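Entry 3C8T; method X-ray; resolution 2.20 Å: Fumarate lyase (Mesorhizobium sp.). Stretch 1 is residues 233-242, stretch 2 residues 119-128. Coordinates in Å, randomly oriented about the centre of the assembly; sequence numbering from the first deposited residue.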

# COMPACT_ATOMS: atom_id res chain seq x y z
N GLU A 233 7.36 -8.05 11.81
CA GLU A 233 8.14 -6.94 12.35
C GLU A 233 9.51 -6.88 11.75
O GLU A 233 10.08 -5.80 11.59
CB GLU A 233 8.21 -6.92 13.88
CG GLU A 233 9.19 -7.85 14.47
CD GLU A 233 9.25 -7.73 15.99
OE1 GLU A 233 9.20 -8.80 16.69
OE2 GLU A 233 9.34 -6.57 16.47
N THR A 234 10.02 -8.04 11.33
CA THR A 234 11.34 -8.07 10.70
C THR A 234 11.32 -7.37 9.35
O THR A 234 12.22 -6.59 9.04
CB THR A 234 11.84 -9.52 10.54
OG1 THR A 234 11.90 -10.09 11.84
CG2 THR A 234 13.24 -9.56 9.93
N VAL A 235 10.30 -7.64 8.55
CA VAL A 235 10.22 -6.96 7.25
C VAL A 235 9.84 -5.46 7.39
O VAL A 235 10.28 -4.62 6.60
CB VAL A 235 9.23 -7.68 6.35
CG1 VAL A 235 9.12 -7.01 4.96
CG2 VAL A 235 9.67 -9.18 6.25
N GLN A 236 8.99 -5.14 8.36
CA GLN A 236 8.69 -3.76 8.70
C GLN A 236 9.97 -3.01 9.01
O GLN A 236 10.13 -1.89 8.55
CB GLN A 236 7.73 -3.65 9.87
CG GLN A 236 6.27 -4.01 9.58
CD GLN A 236 5.32 -3.40 10.63
OE1 GLN A 236 4.41 -2.64 10.29
NE2 GLN A 236 5.55 -3.71 11.92
N PHE A 237 10.87 -3.65 9.78
CA PHE A 237 12.16 -3.11 10.11
C PHE A 237 12.99 -2.87 8.83
O PHE A 237 13.60 -1.83 8.68
CB PHE A 237 12.91 -4.01 11.12
CG PHE A 237 14.43 -3.67 11.23
CD1 PHE A 237 14.85 -2.54 11.94
CD2 PHE A 237 15.37 -4.40 10.55
CE1 PHE A 237 16.20 -2.19 12.01
CE2 PHE A 237 16.74 -4.08 10.61
CZ PHE A 237 17.14 -2.97 11.35
N LEU A 238 13.03 -3.85 7.93
CA LEU A 238 13.68 -3.65 6.62
C LEU A 238 13.17 -2.43 5.89
O LEU A 238 13.94 -1.67 5.30
CB LEU A 238 13.54 -4.91 5.71
CG LEU A 238 14.26 -6.15 6.31
CD1 LEU A 238 14.02 -7.42 5.52
CD2 LEU A 238 15.76 -5.95 6.59
N ALA A 239 11.85 -2.27 5.89
CA ALA A 239 11.19 -1.10 5.30
C ALA A 239 11.56 0.22 5.98
O ALA A 239 11.65 1.25 5.30
CB ALA A 239 9.67 -1.29 5.28
N LEU A 240 11.80 0.21 7.28
CA LEU A 240 12.16 1.44 8.01
C LEU A 240 13.58 1.88 7.66
O LEU A 240 13.82 3.07 7.39
CB LEU A 240 12.03 1.21 9.53
CG LEU A 240 11.94 2.42 10.47
CD1 LEU A 240 10.51 2.99 10.43
CD2 LEU A 240 12.28 1.97 11.89
N VAL A 241 14.52 0.93 7.66
CA VAL A 241 15.89 1.19 7.20
C VAL A 241 15.90 1.75 5.76
O VAL A 241 16.62 2.70 5.47
CB VAL A 241 16.74 -0.07 7.28
CG1 VAL A 241 18.16 0.17 6.72
CG2 VAL A 241 16.80 -0.57 8.70
N SER A 242 15.09 1.15 4.88
CA SER A 242 14.99 1.55 3.47
C SER A 242 14.51 2.98 3.37
O SER A 242 15.00 3.75 2.55
CB SER A 242 14.04 0.61 2.71
OG SER A 242 14.55 -0.74 2.81
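Stretch 2 119-128: GLALISRRIE

Apolar packing of residues 119-128 against residues 233-242 in Fumarate lyase from Mesorhizobium sp. At the centre of the contact the ring of Phe237 meets two isoleucines one helical turn apart: Phe237 CZ lies 3.8 Å from Ile127 CD1, the closest approach between the stretches, and Phe237 CE2 lies 4.2 Å from Ile123 CG2. The Ile123 methyl sits at the edge of the ring, near its plane. The CA-to-CB bond of Phe237 points toward stretch 2, and chi1 is 165° (t). Leu238 flanks this centre; its CA-to-CB bond points sideways, but the side chain, in the m,t rotamer, brings its end nearer, so that Leu238 CD2 comes to 4.0 Å from Ile123 CG1. Ile123 is thus shared by Phe237 and Leu238. One turn further on, Val241 CG2 packs 4.1 Å from Ile127 CD1, the same methyl that approaches the phenyl ring; Ile127, in the m,t rotamer, has the largest covered area of any residue in the contact.

Both stretches are helical throughout, each a segment of a helix that extends beyond it at both ends. Within stretch 2 the backbone follows the i to i+4 pattern, as in Ile123 N to Gly119 O (2.9 Å) and Ile127 N to Ile123 O (2.9 Å), which places Ile123 and Ile127 on one side of the helix. The two helices run in nearly the same direction, crossing at 20°, and their axes come no closer than 12.8 Å. At that spacing the backbones stay well apart: the nearest CA pairs are Thr234 with Leu120 (CA to CA 9.1 Å), Leu238 with Ile123 (CA to CA 8.8 Å) and Val241 with Ile127 (CA to CA 8.7 Å). Side chains alone bridge the gap, burying a modest 243 Å² in total, and no hydrogen bond crosses it.

At the N-terminal end the contact is made by a single pair. Leu120 starts sideways, but its end turns nearer, and Leu120 CD2 stands 4.3 Å from Thr234 CG2. Here a polar residue joins through its methyl group, while its hydroxyl is hydrogen-bonded elsewhere in the structure. At the other end of stretch 1, Ser242 makes no contact with stretch 2; Ser242 OG donates instead to Leu238 O at 2.7 Å, satisfying the hydroxyl within its own helix. The charged Glu233, Arg126 and Glu128 also remain outside the contact, their side chains hydrogen-bonded elsewhere in the structure.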

# COMPACT_ATOMS: atom_id res chain seq x y z
N GLY A 119 20.41 -13.89 7.23
CA GLY A 119 19.94 -12.62 6.63
C GLY A 119 20.18 -11.41 7.55
O GLY A 119 20.62 -10.36 7.11
N LEU A 120 19.87 -11.57 8.83
CA LEU A 120 20.02 -10.48 9.76
C LEU A 120 21.50 -10.17 10.06
O LEU A 120 21.83 -9.02 10.35
CB LEU A 120 19.24 -10.76 11.07
CG LEU A 120 17.73 -10.49 11.04
CD1 LEU A 120 17.16 -10.92 12.38
CD2 LEU A 120 17.41 -9.01 10.79
N ALA A 121 22.38 -11.17 9.99
CA ALA A 121 23.82 -10.91 10.19
C ALA A 121 24.39 -10.11 9.03
O ALA A 121 25.23 -9.21 9.24
CB ALA A 121 24.65 -12.22 10.43
N LEU A 122 23.90 -10.40 7.83
CA LEU A 122 24.31 -9.65 6.66
C LEU A 122 23.73 -8.22 6.66
O LEU A 122 24.43 -7.25 6.34
CB LEU A 122 23.94 -10.42 5.38
CG LEU A 122 24.19 -9.71 4.05
CD1 LEU A 122 25.67 -9.19 3.94
CD2 LEU A 122 23.84 -10.68 2.89
N ILE A 123 22.46 -8.08 7.02
CA ILE A 123 21.87 -6.75 7.22
C ILE A 123 22.65 -5.93 8.27
O ILE A 123 22.98 -4.77 8.05
CB ILE A 123 20.37 -6.83 7.64
CG1 ILE A 123 19.52 -7.41 6.49
CG2 ILE A 123 19.86 -5.48 8.12
CD1 ILE A 123 19.52 -6.59 5.18
N SER A 124 22.96 -6.54 9.41
CA SER A 124 23.69 -5.85 10.46
C SER A 124 25.06 -5.34 9.97
O SER A 124 25.46 -4.20 10.25
CB SER A 124 23.84 -6.78 11.67
OG SER A 124 24.67 -6.20 12.64
N ARG A 125 25.78 -6.20 9.24
CA ARG A 125 27.06 -5.91 8.63
C ARG A 125 26.95 -4.69 7.67
O ARG A 125 27.80 -3.81 7.66
CB ARG A 125 27.43 -7.17 7.83
CG ARG A 125 28.83 -7.54 7.77
CD ARG A 125 29.30 -7.41 6.32
NE ARG A 125 29.01 -8.51 5.40
CZ ARG A 125 29.02 -8.31 4.08
NH1 ARG A 125 29.29 -7.10 3.62
NH2 ARG A 125 28.80 -9.29 3.21
N ARG A 126 25.90 -4.64 6.87
CA ARG A 126 25.73 -3.52 5.93
C ARG A 126 25.35 -2.21 6.67
O ARG A 126 25.81 -1.12 6.31
CB ARG A 126 24.74 -3.86 4.83
CG ARG A 126 25.00 -5.18 4.12
CD ARG A 126 24.63 -4.99 2.68
NE ARG A 126 24.84 -6.16 1.84
CZ ARG A 126 25.98 -6.46 1.21
NH1 ARG A 126 27.04 -5.69 1.35
NH2 ARG A 126 26.04 -7.56 0.49
N ILE A 127 24.53 -2.33 7.69
CA ILE A 127 24.19 -1.18 8.53
C ILE A 127 25.45 -0.62 9.24
O ILE A 127 25.66 0.58 9.30
CB ILE A 127 23.06 -1.53 9.54
CG1 ILE A 127 21.69 -1.71 8.83
CG2 ILE A 127 23.02 -0.49 10.70
CD1 ILE A 127 20.48 -1.98 9.85
N GLU A 128 26.32 -1.51 9.74
CA GLU A 128 27.61 -1.07 10.31
C GLU A 128 28.57 -0.39 9.29
O GLU A 128 29.16 0.63 9.64
CB GLU A 128 28.31 -2.22 11.05
CG GLU A 128 27.43 -2.80 12.20
CD GLU A 128 26.92 -1.72 13.18
OE1 GLU A 128 25.72 -1.37 13.18
OE2 GLU A 128 27.74 -1.20 13.96